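Local structure of starch synthase I (Hordeum vulgare, 4HLN) at residues V540-G545 / W569-L574; I443-R448 / L519-F524; D456-A461 / E577-A582; V361-S366 / S387-I392. The protein acts as a starch synthase, a plant glycosyltransferase of the GT-B kind, built from two Rossmann-like domains that face each other. All coordinates share one frame; numbering follows the deposited sequence.

Contact 1: residues V540-G545 / W569-L574; sequences VPVVHG and WAFSPL. With GLC (alpha-D-glucopyranose), chain B.
Trp569, Ala570 and Phe571 pair with Val542, Val543 and His544 in the parallel sheet of the C-terminal Rossmann-like domain, with the edge strand 569-571 running at 15° to strand 540-544. Four backbone hydrogen bonds hold the two together: Trp569 N to Pro541 O (3.0 Å), Val543 N to Trp569 O (2.9 Å), Phe571 N to Val543 O (2.9 Å) and Gly545 N to Phe571 O (2.8 Å). In the last of these the donor sits above the carbonyl plane.

The aromatic contacts come next. With CG between its backbone N and carbonyl carbon (chi1 67°), Phe571 turns its ring back across strand 540-544. One ring face takes His544 CA, offset toward the rim, while Val542 CG1 meets CE1 of Phe571 at 3.9 Å. The His544 imidazole in turn carries Leu574 CB over the centre of one face, 3.8 Å from the ring centroid, with Phe571 O at the edge in the ring plane. Its ND1 bonds to Ser522 O, and Tyr365 meets the ring edge-to-face.

Aliphatic groups fill in the rest. Val540 CG1 comes obliquely to the indole of Trp569, 3.8 Å from CZ3, and Val543 CG1 meets Ala570 CB on the other side of the sheet.

At its far edge, Trp569 NE1 makes a weak hydrogen bond to glucose O6 (2.8 Å, 133° at the hydrogen), in the plane of the indole. The ladder sets the backbone of Trp569, and Val540 and helices 576-592 and 594-606 pack round its indole, whose NE1 gives the sugar a bent, weak bond.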
loop_
_atom_site.group_PDB
_atom_site.type_symbol
_atom_site.label_atom_id
_atom_site.label_comp_id
_atom_site.label_asym_id
_atom_site.label_seq_id
_atom_site.Cartn_x
_atom_site.Cartn_y
_atom_site.Cartn_z
ATOM N N VAL A 540 2.344 -2.978 -21.065
ATOM C CA VAL A 540 3.407 -3.636 -20.332
ATOM C C VAL A 540 4.098 -2.657 -19.406
ATOM O O VAL A 540 4.587 -1.615 -19.831
ATOM C CB VAL A 540 4.425 -4.302 -21.266
ATOM C CG1 VAL A 540 5.587 -4.835 -20.466
ATOM C CG2 VAL A 540 3.773 -5.432 -22.026
ATOM N N PRO A 541 4.112 -2.986 -18.118
ATOM C CA PRO A 541 4.696 -2.084 -17.138
ATOM C C PRO A 541 6.194 -2.280 -16.989
ATOM O O PRO A 541 6.692 -3.406 -17.053
ATOM C CB PRO A 541 3.975 -2.481 -15.846
ATOM C CG PRO A 541 3.657 -3.923 -16.018
ATOM C CD PRO A 541 3.345 -4.074 -17.488
ATOM N N VAL A 542 6.897 -1.168 -16.811
ATOM C CA VAL A 542 8.292 -1.170 -16.397
ATOM C C VAL A 542 8.396 -0.393 -15.081
ATOM O O VAL A 542 8.134 0.808 -15.020
ATOM C CB VAL A 542 9.194 -0.522 -17.458
ATOM C CG1 VAL A 542 10.566 -0.185 -16.870
ATOM C CG2 VAL A 542 9.307 -1.424 -18.673
ATOM N N VAL A 543 8.786 -1.087 -14.026
ATOM C CA VAL A 543 8.649 -0.551 -12.688
ATOM C C VAL A 543 9.888 -0.799 -11.822
ATOM O O VAL A 543 10.592 -1.798 -11.995
ATOM C CB VAL A 543 7.401 -1.163 -12.025
ATOM C CG1 VAL A 543 7.497 -2.680 -12.036
ATOM C CG2 VAL A 543 7.223 -0.637 -10.615
ATOM N N HIS A 544 10.164 0.124 -10.902
ATOM C CA HIS A 544 11.225 -0.085 -9.918
ATOM C C HIS A 544 10.863 -1.185 -8.933
ATOM O O HIS A 544 9.796 -1.139 -8.312
ATOM C CB HIS A 544 11.509 1.181 -9.120
ATOM C CG HIS A 544 12.397 0.941 -7.937
ATOM N ND1 HIS A 544 12.369 1.727 -6.805
ATOM C CD2 HIS A 544 13.337 -0.006 -7.712
ATOM C CE1 HIS A 544 13.257 1.280 -5.935
ATOM N NE2 HIS A 544 13.856 0.224 -6.460
ATOM N N GLY A 545 11.760 -2.158 -8.781
ATOM C CA GLY A 545 11.578 -3.213 -7.799
ATOM C C GLY A 545 12.145 -4.568 -8.173
ATOM O O GLY A 545 12.812 -4.737 -9.193
ATOM N N TRP A 569 8.702 -5.643 -16.925
ATOM C CA TRP A 569 10.047 -5.593 -16.368
ATOM C C TRP A 569 10.116 -4.815 -15.070
ATOM O O TRP A 569 9.736 -3.650 -15.016
ATOM C CB TRP A 569 11.027 -4.991 -17.367
ATOM C CG TRP A 569 11.370 -5.918 -18.465
ATOM C CD1 TRP A 569 12.431 -6.766 -18.516
ATOM C CD2 TRP A 569 10.646 -6.102 -19.685
ATOM N NE1 TRP A 569 12.418 -7.470 -19.696
ATOM C CE2 TRP A 569 11.328 -7.082 -20.430
ATOM C CE3 TRP A 569 9.488 -5.535 -20.218
ATOM C CZ2 TRP A 569 10.889 -7.509 -21.680
ATOM C CZ3 TRP A 569 9.051 -5.963 -21.456
ATOM C CH2 TRP A 569 9.750 -6.938 -22.174
ATOM N N ALA A 570 10.608 -5.465 -14.026
ATOM C CA ALA A 570 10.945 -4.770 -12.793
ATOM C C ALA A 570 12.460 -4.643 -12.727
ATOM O O ALA A 570 13.178 -5.618 -12.944
ATOM C CB ALA A 570 10.415 -5.528 -11.578
ATOM N N PHE A 571 12.943 -3.442 -12.435
ATOM C CA PHE A 571 14.377 -3.193 -12.399
ATOM C C PHE A 571 14.822 -2.653 -11.052
ATOM O O PHE A 571 14.093 -1.923 -10.389
ATOM C CB PHE A 571 14.773 -2.204 -13.497
ATOM C CG PHE A 571 14.227 -0.812 -13.287
ATOM C CD1 PHE A 571 12.965 -0.466 -13.760
ATOM C CD2 PHE A 571 14.973 0.148 -12.617
ATOM C CE1 PHE A 571 12.463 0.812 -13.577
ATOM C CE2 PHE A 571 14.471 1.435 -12.430
ATOM C CZ PHE A 571 13.216 1.766 -12.909
ATOM N N SER A 572 16.039 -3.014 -10.666
ATOM C CA SER A 572 16.648 -2.507 -9.446
ATOM C C SER A 572 18.151 -2.522 -9.653
ATOM O O SER A 572 18.682 -3.433 -10.286
ATOM C CB SER A 572 16.266 -3.371 -8.240
ATOM O OG SER A 572 16.690 -2.773 -7.028
ATOM N N PRO A 573 18.844 -1.524 -9.098
ATOM C CA PRO A 573 18.210 -0.554 -8.211
ATOM C C PRO A 573 17.677 0.613 -9.012
ATOM O O PRO A 573 17.755 0.618 -10.240
ATOM C CB PRO A 573 19.382 -0.078 -7.368
ATOM C CG PRO A 573 20.505 -0.037 -8.378
ATOM C CD PRO A 573 20.278 -1.236 -9.278
ATOM N N LEU A 574 17.168 1.612 -8.304
ATOM C CA LEU A 574 16.574 2.768 -8.949
ATOM C C LEU A 574 17.636 3.726 -9.483
ATOM O O LEU A 574 18.007 4.687 -8.816
ATOM C CB LEU A 574 15.636 3.484 -7.971
ATOM C CG LEU A 574 14.759 4.595 -8.543
ATOM C CD1 LEU A 574 14.065 4.160 -9.829
ATOM C CD2 LEU A 574 13.751 5.040 -7.509
HETATM C C1 GLC B . 15.848 -12.452 -17.248
HETATM C C2 GLC B . 16.199 -13.647 -18.110
HETATM C C3 GLC B . 16.539 -13.227 -19.548
HETATM C C4 GLC B . 15.677 -12.113 -20.177
HETATM C C5 GLC B . 15.426 -11.053 -19.100
HETATM C C6 GLC B . 14.401 -10.004 -19.493
HETATM O O2 GLC B . 17.300 -14.304 -17.514
HETATM O O3 GLC B . 16.464 -14.376 -20.359
HETATM O O4 GLC B . 16.404 -11.671 -21.335
HETATM O O5 GLC B . 14.908 -11.673 -17.941
HETATM O O6 GLC B . 14.918 -8.732 -19.194
#

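Contact 2: residues I443-R448 / L519-F524; sequences IGFIGR and LMPSRF
The Phe445 ring is met by Pro521 at its edge: Pro521 CD lies near the ring plane, 4.1 Å from Phe445 CD2, and the two side chains cross at about a right angle. Leu519 O approaches the same CD2 obliquely, at 3.6 Å. Ile455 and Ile458 of helix 455-466 also touch this ring, as do Phe472 and Met474 of strand 471-476.

The strands involved, 442-446 and 517-520, are the central neighbours of the six-stranded parallel sheet in the C-terminal Rossmann-like domain. Its strand order, 3-2-1-4-5-6, places the topological switch point exactly between them. CG of Phe445 lies anti to the backbone N (chi1 164°), which sends the ring forward along its own strand, where Pro521, just past the end of strand 517-520, reaches its edge.

Across this pair of segments there is a single hydrogen bond, Leu519 N to Gly444 O at 2.8 Å, nearly straight on to the carbonyl (C=O...N 177°). Gly444 is also bonded through its backbone to Ile517, so one glycine serves two residues of the neighbouring strand. Beyond it the strands part, and Leu519 O is 4.9 Å from Ile446 N, too far for the ladder to go on. Pro521, which has no N-H to offer, follows directly after the strand.

Further along, Arg523 swings back toward helix 455-466, where its NH2 makes a salt bridge with Asp456 OD1. On the face of the sheet that carries Phe445, a looser apolar contact completes the pairing: Ile443 CG2 rests 4.4 Å from Leu519 CB.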
loop_
_atom_site.group_PDB
_atom_site.type_symbol
_atom_site.label_atom_id
_atom_site.label_comp_id
_atom_site.label_asym_id
_atom_site.label_seq_id
_atom_site.Cartn_x
_atom_site.Cartn_y
_atom_site.Cartn_z
ATOM N N ILE A 443 5.402 5.270 -24.973
ATOM C CA ILE A 443 5.617 5.069 -23.553
ATOM C C ILE A 443 4.931 6.135 -22.729
ATOM O O ILE A 443 4.989 7.324 -23.063
ATOM C CB ILE A 443 7.098 5.115 -23.231
ATOM C CG1 ILE A 443 7.804 3.954 -23.918
ATOM C CG2 ILE A 443 7.313 5.039 -21.736
ATOM C CD1 ILE A 443 9.284 4.141 -24.023
ATOM N N GLY A 444 4.292 5.698 -21.644
ATOM C CA GLY A 444 3.533 6.584 -20.782
ATOM C C GLY A 444 4.058 6.648 -19.356
ATOM O O GLY A 444 4.545 5.653 -18.794
ATOM N N PHE A 445 3.975 7.842 -18.778
ATOM C CA PHE A 445 4.076 8.002 -17.341
ATOM C C PHE A 445 2.829 8.737 -16.873
ATOM O O PHE A 445 2.344 9.631 -17.552
ATOM C CB PHE A 445 5.319 8.800 -16.948
ATOM C CG PHE A 445 5.268 9.316 -15.540
ATOM C CD1 PHE A 445 4.604 10.503 -15.246
ATOM C CD2 PHE A 445 5.845 8.600 -14.502
ATOM C CE1 PHE A 445 4.532 10.974 -13.947
ATOM C CE2 PHE A 445 5.776 9.067 -13.198
ATOM C CZ PHE A 445 5.119 10.252 -12.921
ATOM N N ILE A 446 2.314 8.371 -15.708
ATOM C CA ILE A 446 1.127 9.028 -15.181
ATOM C C ILE A 446 1.180 9.187 -13.669
ATOM O O ILE A 446 1.390 8.219 -12.940
ATOM C CB ILE A 446 -0.152 8.235 -15.505
ATOM C CG1 ILE A 446 -0.297 8.016 -17.013
ATOM C CG2 ILE A 446 -1.372 8.945 -14.933
ATOM C CD1 ILE A 446 -1.633 7.337 -17.404
ATOM N N GLY A 447 0.971 10.409 -13.199
ATOM C CA GLY A 447 0.798 10.626 -11.780
ATOM C C GLY A 447 1.308 11.961 -11.299
ATOM O O GLY A 447 1.754 12.795 -12.089
ATOM N N ARG A 448 1.242 12.152 -9.986
ATOM C CA ARG A 448 1.689 13.381 -9.353
ATOM C C ARG A 448 3.161 13.658 -9.653
ATOM O O ARG A 448 3.976 12.743 -9.703
ATOM C CB ARG A 448 1.485 13.289 -7.842
ATOM C CG ARG A 448 0.080 12.887 -7.404
ATOM C CD ARG A 448 -0.343 13.696 -6.179
ATOM N NE ARG A 448 -0.207 15.132 -6.428
ATOM C CZ ARG A 448 -1.215 15.943 -6.744
ATOM N NH1 ARG A 448 -0.985 17.236 -6.965
ATOM N NH2 ARG A 448 -2.451 15.463 -6.832
ATOM N N LEU A 519 5.492 3.406 -17.519
ATOM C CA LEU A 519 6.702 3.487 -16.703
ATOM C C LEU A 519 6.409 3.979 -15.278
ATOM O O LEU A 519 5.881 5.078 -15.082
ATOM C CB LEU A 519 7.706 4.407 -17.393
ATOM C CG LEU A 519 9.006 4.711 -16.663
ATOM C CD1 LEU A 519 9.746 3.413 -16.390
ATOM C CD2 LEU A 519 9.847 5.672 -17.497
ATOM N N MET A 520 6.746 3.159 -14.287
ATOM C CA MET A 520 6.557 3.536 -12.893
ATOM C C MET A 520 7.875 3.459 -12.133
ATOM O O MET A 520 8.220 2.424 -11.564
ATOM C CB MET A 520 5.502 2.650 -12.216
ATOM C CG MET A 520 4.074 2.820 -12.734
ATOM S SD MET A 520 3.679 1.888 -14.241
ATOM C CE MET A 520 4.068 0.221 -13.714
ATOM N N PRO A 521 8.630 4.561 -12.132
ATOM C CA PRO A 521 9.885 4.632 -11.368
ATOM C C PRO A 521 9.687 5.072 -9.903
ATOM O O PRO A 521 10.464 5.869 -9.386
ATOM C CB PRO A 521 10.693 5.678 -12.142
ATOM C CG PRO A 521 9.652 6.583 -12.727
ATOM C CD PRO A 521 8.440 5.720 -13.022
ATOM N N SER A 522 8.653 4.549 -9.251
ATOM C CA SER A 522 8.348 4.892 -7.865
ATOM C C SER A 522 9.402 4.353 -6.919
ATOM O O SER A 522 9.912 3.251 -7.120
ATOM C CB SER A 522 6.989 4.325 -7.466
ATOM O OG SER A 522 5.927 5.010 -8.102
ATOM N N ARG A 523 9.699 5.130 -5.876
ATOM C CA ARG A 523 10.771 4.828 -4.925
ATOM C C ARG A 523 10.414 3.796 -3.871
ATOM O O ARG A 523 11.266 3.036 -3.425
ATOM C CB ARG A 523 11.179 6.092 -4.185
ATOM C CG ARG A 523 11.494 7.219 -5.080
ATOM C CD ARG A 523 12.113 8.355 -4.315
ATOM N NE ARG A 523 12.792 9.219 -5.265
ATOM C CZ ARG A 523 14.051 9.039 -5.633
ATOM N NH1 ARG A 523 14.755 8.043 -5.096
ATOM N NH2 ARG A 523 14.601 9.858 -6.518
ATOM N N PHE A 524 9.161 3.795 -3.449
ATOM C CA PHE A 524 8.748 2.972 -2.330
ATOM C C PHE A 524 7.225 3.008 -2.253
ATOM O O PHE A 524 6.650 3.678 -1.401
ATOM C CB PHE A 524 9.376 3.523 -1.050
ATOM C CG PHE A 524 9.682 2.472 -0.023
ATOM C CD1 PHE A 524 9.268 2.630 1.297
ATOM C CD2 PHE A 524 10.372 1.322 -0.378
ATOM C CE1 PHE A 524 9.541 1.667 2.236
ATOM C CE2 PHE A 524 10.647 0.358 0.558
ATOM C CZ PHE A 524 10.234 0.526 1.867
#

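Contact 3: residues D456-A461 / E577-A582; sequences DLIKMA and EKMLWA
Met579 and Leu580 of helix 576-592 pack against Leu457, Ile458 and Ala461 of helix 455-466. The short axes pass 10.3 Å apart, and their directions differ by 70°, so the helices meet over a small patch. No hydrogen bond crosses it.

Along segment 577-582, Met579 is the first to make contact, and it does so through its methyl end. With CG anti to the backbone N (chi1 -174°) the chain is extended as far as the sulfur; a bend at chi3 (75°) then turns CE into the surface of the other helix. CE lies 3.5 Å from Ala461 CB and 4.0 Å from Leu457 CB, and 4.4 Å from Ile458 CG1, so one methyl rests among three side chains. It also comes within 3.8 Å of Leu457 O, a carbonyl already engaged by Ala461 N in the helix.

Leu580 follows, and brings the end of its branch to Ala461 alone: CD2 is 3.6 Å from Ala461 CB, with CG and CD1 only slightly farther off. The small methyl of Ala461 is therefore touched by both residues. Ala582, later on the helix, touches Phe571 of the sheet instead, as Met579 also does.

Val576, just before the segment, widens the apolar patch by touching Leu457 and Ala461. Both helices belong to the helical layer on one face of the parallel sheet in this Rossmann-like domain, one following strand 442-446 and the other strand 569-571, and here they cross steeply.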
loop_
_atom_site.group_PDB
_atom_site.type_symbol
_atom_site.label_atom_id
_atom_site.label_comp_id
_atom_site.label_asym_id
_atom_site.label_seq_id
_atom_site.Cartn_x
_atom_site.Cartn_y
_atom_site.Cartn_z
ATOM N N ASP A 456 12.480 12.738 -10.844
ATOM C CA ASP A 456 13.843 13.169 -11.179
ATOM C C ASP A 456 14.624 12.176 -12.039
ATOM O O ASP A 456 15.472 12.583 -12.824
ATOM C CB ASP A 456 14.643 13.510 -9.919
ATOM C CG ASP A 456 14.729 12.343 -8.942
ATOM O OD1 ASP A 456 13.669 11.763 -8.601
ATOM O OD2 ASP A 456 15.860 12.003 -8.518
ATOM N N LEU A 457 14.356 10.882 -11.881
ATOM C CA LEU A 457 14.959 9.867 -12.743
ATOM C C LEU A 457 14.609 10.122 -14.200
ATOM O O LEU A 457 15.468 10.107 -15.077
ATOM C CB LEU A 457 14.453 8.476 -12.379
ATOM C CG LEU A 457 15.225 7.646 -11.354
ATOM C CD1 LEU A 457 16.630 7.338 -11.853
ATOM C CD2 LEU A 457 15.251 8.329 -9.986
ATOM N N ILE A 458 13.325 10.330 -14.456
ATOM C CA ILE A 458 12.849 10.574 -15.804
ATOM C C ILE A 458 13.508 11.819 -16.381
ATOM O O ILE A 458 13.948 11.817 -17.526
ATOM C CB ILE A 458 11.324 10.701 -15.818
ATOM C CG1 ILE A 458 10.686 9.312 -15.652
ATOM C CG2 ILE A 458 10.853 11.403 -17.090
ATOM C CD1 ILE A 458 9.160 9.330 -15.506
ATOM N N LYS A 459 13.599 12.868 -15.570
ATOM C CA LYS A 459 14.283 14.104 -15.948
ATOM C C LYS A 459 15.713 13.844 -16.457
ATOM O O LYS A 459 16.193 14.520 -17.369
ATOM C CB LYS A 459 14.304 15.059 -14.750
ATOM C CG LYS A 459 14.739 16.485 -15.047
ATOM C CD LYS A 459 14.439 17.385 -13.847
ATOM C CE LYS A 459 14.578 18.865 -14.187
ATOM N NZ LYS A 459 13.883 19.741 -13.186
ATOM N N MET A 460 16.382 12.854 -15.876
ATOM C CA MET A 460 17.780 12.578 -16.204
ATOM C C MET A 460 17.921 11.613 -17.375
ATOM O O MET A 460 18.885 11.692 -18.138
ATOM C CB MET A 460 18.535 12.017 -14.989
ATOM C CG MET A 460 18.365 12.801 -13.683
ATOM S SD MET A 460 18.835 14.549 -13.733
ATOM C CE MET A 460 18.328 15.104 -12.101
ATOM N N ALA A 461 16.967 10.700 -17.519
ATOM C CA ALA A 461 17.065 9.684 -18.564
ATOM C C ALA A 461 16.532 10.163 -19.911
ATOM O O ALA A 461 16.908 9.634 -20.954
ATOM C CB ALA A 461 16.363 8.418 -18.143
ATOM N N GLU A 577 20.648 4.366 -15.158
ATOM C CA GLU A 577 21.270 3.351 -16.003
ATOM C C GLU A 577 20.381 2.117 -16.056
ATOM O O GLU A 577 20.026 1.621 -17.138
ATOM C CB GLU A 577 22.656 2.965 -15.471
ATOM C CG GLU A 577 23.627 4.131 -15.279
ATOM C CD GLU A 577 23.098 5.213 -14.333
ATOM O OE1 GLU A 577 23.161 5.033 -13.089
ATOM O OE2 GLU A 577 22.619 6.251 -14.843
ATOM N N LYS A 578 20.021 1.626 -14.875
ATOM C CA LYS A 578 19.209 0.425 -14.787
ATOM C C LYS A 578 17.843 0.646 -15.433
ATOM O O LYS A 578 17.275 -0.263 -16.052
ATOM C CB LYS A 578 19.064 -0.030 -13.341
ATOM C CG LYS A 578 19.593 -1.433 -13.092
ATOM C CD LYS A 578 19.036 -2.461 -14.096
ATOM C CE LYS A 578 19.499 -3.886 -13.746
ATOM N NZ LYS A 578 20.808 -3.898 -12.994
ATOM N N MET A 579 17.323 1.860 -15.298
ATOM C CA MET A 579 16.039 2.175 -15.895
ATOM C C MET A 579 16.136 2.100 -17.418
ATOM O O MET A 579 15.366 1.387 -18.069
ATOM C CB MET A 579 15.537 3.550 -15.440
ATOM C CG MET A 579 14.125 3.878 -15.931
ATOM S SD MET A 579 13.363 5.340 -15.182
ATOM C CE MET A 579 14.225 6.683 -15.987
ATOM N N LEU A 580 17.094 2.829 -17.980
ATOM C CA LEU A 580 17.269 2.853 -19.423
ATOM C C LEU A 580 17.542 1.462 -19.939
ATOM O O LEU A 580 17.051 1.076 -21.008
ATOM C CB LEU A 580 18.395 3.793 -19.818
ATOM C CG LEU A 580 18.027 5.240 -19.520
ATOM C CD1 LEU A 580 19.269 6.118 -19.516
ATOM C CD2 LEU A 580 16.974 5.752 -20.507
ATOM N N TRP A 581 18.318 0.701 -19.179
ATOM C CA TRP A 581 18.600 -0.658 -19.596
ATOM C C TRP A 581 17.285 -1.420 -19.782
ATOM O O TRP A 581 17.027 -1.997 -20.846
ATOM C CB TRP A 581 19.531 -1.364 -18.612
ATOM C CG TRP A 581 19.759 -2.784 -18.991
ATOM C CD1 TRP A 581 20.661 -3.256 -19.898
ATOM C CD2 TRP A 581 19.049 -3.927 -18.497
ATOM N NE1 TRP A 581 20.568 -4.626 -19.991
ATOM C CE2 TRP A 581 19.587 -5.062 -19.140
ATOM C CE3 TRP A 581 18.018 -4.102 -17.566
ATOM C CZ2 TRP A 581 19.127 -6.352 -18.883
ATOM C CZ3 TRP A 581 17.563 -5.384 -17.313
ATOM C CH2 TRP A 581 18.117 -6.492 -17.970
ATOM N N ALA A 582 16.439 -1.389 -18.759
ATOM C CA ALA A 582 15.142 -2.064 -18.818
ATOM C C ALA A 582 14.235 -1.536 -19.936
ATOM O O ALA A 582 13.592 -2.310 -20.642
ATOM C CB ALA A 582 14.444 -1.965 -17.500
#

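Contact 4: residues V361-S366 / S387-I392; sequences VSQGYS and SVLNGI
A beta-alpha-beta crossover at the margin of the N-terminal Rossmann-like domain brings these segments together: strand 357-360 leads through helices 367-374 and 376-384 to the parallel edge strand 389-391. The turn that leaves the first strand, 361-366, then folds against the second.

Gln363 carries most of the contact through its aliphatic part, laid across the backbone of the edge strand. Its CB is 3.4 Å from Gly391 CA, where no side chain intervenes, and its CG is 3.4 Å from Asn390 C. A bend at chi2 (-56°) turns the amide back along the strand, placing NE2 beside Leu389 CB at 3.8 Å. This is contact only, for no hydrogen bond links the two segments; the strand is held instead by backbone bonds from Asn390 to Ile358 and Thr360.

Farther on, the turn looks toward the other domain. Tyr365 OH is hydrogen-bonded to Glu525 N and its ring meets Phe524, while Ser366 OG caps Val369 N at the start of helix 367-374.

Past Gly391, Ile392 reaches back to the beginning of the turn, with its CG1 3.6 Å from Val361 N.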
loop_
_atom_site.group_PDB
_atom_site.type_symbol
_atom_site.label_atom_id
_atom_site.label_comp_id
_atom_site.label_asym_id
_atom_site.label_seq_id
_atom_site.Cartn_x
_atom_site.Cartn_y
_atom_site.Cartn_z
ATOM N N VAL A 361 5.403 -3.105 2.703
ATOM C CA VAL A 361 5.770 -2.452 1.448
ATOM C C VAL A 361 7.158 -2.879 0.941
ATOM O O VAL A 361 7.403 -2.948 -0.264
ATOM C CB VAL A 361 5.783 -0.931 1.635
ATOM C CG1 VAL A 361 6.662 -0.573 2.827
ATOM C CG2 VAL A 361 6.249 -0.234 0.359
ATOM N N SER A 362 8.050 -3.183 1.876
ATOM C CA SER A 362 9.449 -3.412 1.574
ATOM C C SER A 362 9.683 -4.754 0.893
ATOM O O SER A 362 10.783 -5.017 0.397
ATOM C CB SER A 362 10.277 -3.321 2.862
ATOM O OG SER A 362 10.024 -4.427 3.715
ATOM N N GLN A 363 8.652 -5.595 0.870
ATOM C CA GLN A 363 8.752 -6.908 0.243
ATOM C C GLN A 363 9.186 -6.920 -1.229
ATOM O O GLN A 363 10.050 -7.711 -1.617
ATOM C CB GLN A 363 7.457 -7.675 0.402
ATOM C CG GLN A 363 7.587 -8.795 1.402
ATOM C CD GLN A 363 8.702 -9.748 1.039
ATOM O OE1 GLN A 363 8.665 -10.387 -0.008
ATOM N NE2 GLN A 363 9.707 -9.838 1.897
ATOM N N GLY A 364 8.597 -6.064 -2.050
ATOM C CA GLY A 364 9.022 -5.989 -3.437
ATOM C C GLY A 364 10.200 -5.071 -3.732
ATOM O O GLY A 364 10.301 -4.531 -4.833
ATOM N N TYR A 365 11.095 -4.890 -2.765
ATOM C CA TYR A 365 12.271 -4.026 -2.959
ATOM C C TYR A 365 13.570 -4.627 -2.440
ATOM O O TYR A 365 13.569 -5.606 -1.706
ATOM C CB TYR A 365 12.069 -2.650 -2.321
ATOM C CG TYR A 365 10.972 -1.857 -2.957
ATOM C CD1 TYR A 365 11.225 -1.066 -4.070
ATOM C CD2 TYR A 365 9.671 -1.915 -2.467
ATOM C CE1 TYR A 365 10.216 -0.332 -4.677
ATOM C CE2 TYR A 365 8.651 -1.185 -3.057
ATOM C CZ TYR A 365 8.929 -0.396 -4.163
ATOM O OH TYR A 365 7.930 0.336 -4.760
ATOM N N SER A 366 14.678 -4.005 -2.813
ATOM C CA SER A 366 16.002 -4.519 -2.475
ATOM C C SER A 366 16.375 -4.199 -1.040
ATOM O O SER A 366 15.807 -3.295 -0.430
ATOM C CB SER A 366 17.040 -3.889 -3.395
ATOM O OG SER A 366 17.052 -2.479 -3.210
ATOM N N SER A 387 10.435 -15.515 7.387
ATOM C CA SER A 387 9.470 -16.582 7.127
ATOM C C SER A 387 8.005 -16.159 7.266
ATOM O O SER A 387 7.100 -16.901 6.868
ATOM C CB SER A 387 9.744 -17.770 8.045
ATOM O OG SER A 387 9.584 -17.398 9.405
ATOM N N VAL A 388 7.767 -14.979 7.833
ATOM C CA VAL A 388 6.399 -14.499 7.989
ATOM C C VAL A 388 6.111 -13.227 7.215
ATOM O O VAL A 388 5.109 -12.560 7.476
ATOM C CB VAL A 388 6.009 -14.298 9.477
ATOM C CG1 VAL A 388 5.897 -15.643 10.162
ATOM C CG2 VAL A 388 7.021 -13.397 10.199
ATOM N N LEU A 389 6.978 -12.901 6.256
ATOM C CA LEU A 389 6.809 -11.691 5.448
ATOM C C LEU A 389 6.040 -11.921 4.156
ATOM O O LEU A 389 6.158 -12.979 3.532
ATOM C CB LEU A 389 8.163 -11.067 5.111
ATOM C CG LEU A 389 8.981 -10.508 6.270
ATOM C CD1 LEU A 389 10.190 -9.744 5.749
ATOM C CD2 LEU A 389 8.124 -9.617 7.154
ATOM N N ASN A 390 5.261 -10.913 3.763
ATOM C CA ASN A 390 4.523 -10.905 2.499
ATOM C C ASN A 390 4.370 -9.474 2.047
ATOM O O ASN A 390 4.332 -8.556 2.870
ATOM C CB ASN A 390 3.130 -11.513 2.667
ATOM C CG ASN A 390 3.155 -12.896 3.305
ATOM O OD1 ASN A 390 3.055 -13.050 4.540
ATOM N ND2 ASN A 390 3.282 -13.912 2.466
ATOM N N GLY A 391 4.276 -9.276 0.738
ATOM C CA GLY A 391 4.093 -7.940 0.206
ATOM C C GLY A 391 2.659 -7.465 0.337
ATOM O O GLY A 391 1.742 -8.268 0.527
ATOM N N ILE A 392 2.464 -6.154 0.246
ATOM C CA ILE A 392 1.122 -5.594 0.216
ATOM C C ILE A 392 0.467 -6.027 -1.087
ATOM O O ILE A 392 1.102 -6.015 -2.125
ATOM C CB ILE A 392 1.142 -4.056 0.231
ATOM C CG1 ILE A 392 2.160 -3.519 1.246
ATOM C CG2 ILE A 392 -0.244 -3.526 0.506
ATOM C CD1 ILE A 392 1.553 -2.984 2.512
#

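In the fold
Contact 4 closes first along the chain, in the N-terminal domain; the other three belong to the C-terminal one. Contacts 1 and 2 share its parallel sheet through the neighbouring strands 517-520 and 540-544, their centres about 10 Å apart. Contact 3 joins the helices that follow strands 442-446 (contact 2) and 569-571 (contact 1); its centre is about 11 Å from the centres of contacts 1 and 2, and it encloses the former along the sequence and alternates with the latter. Contact 4 lies, centre to centre, about 16 Å from contact 1 and about 20 Å from contact 2, yet Tyr365 reaches both His544 and Phe524. The domains thus meet at the ends of these strands, with the glucose at the sheet's margin.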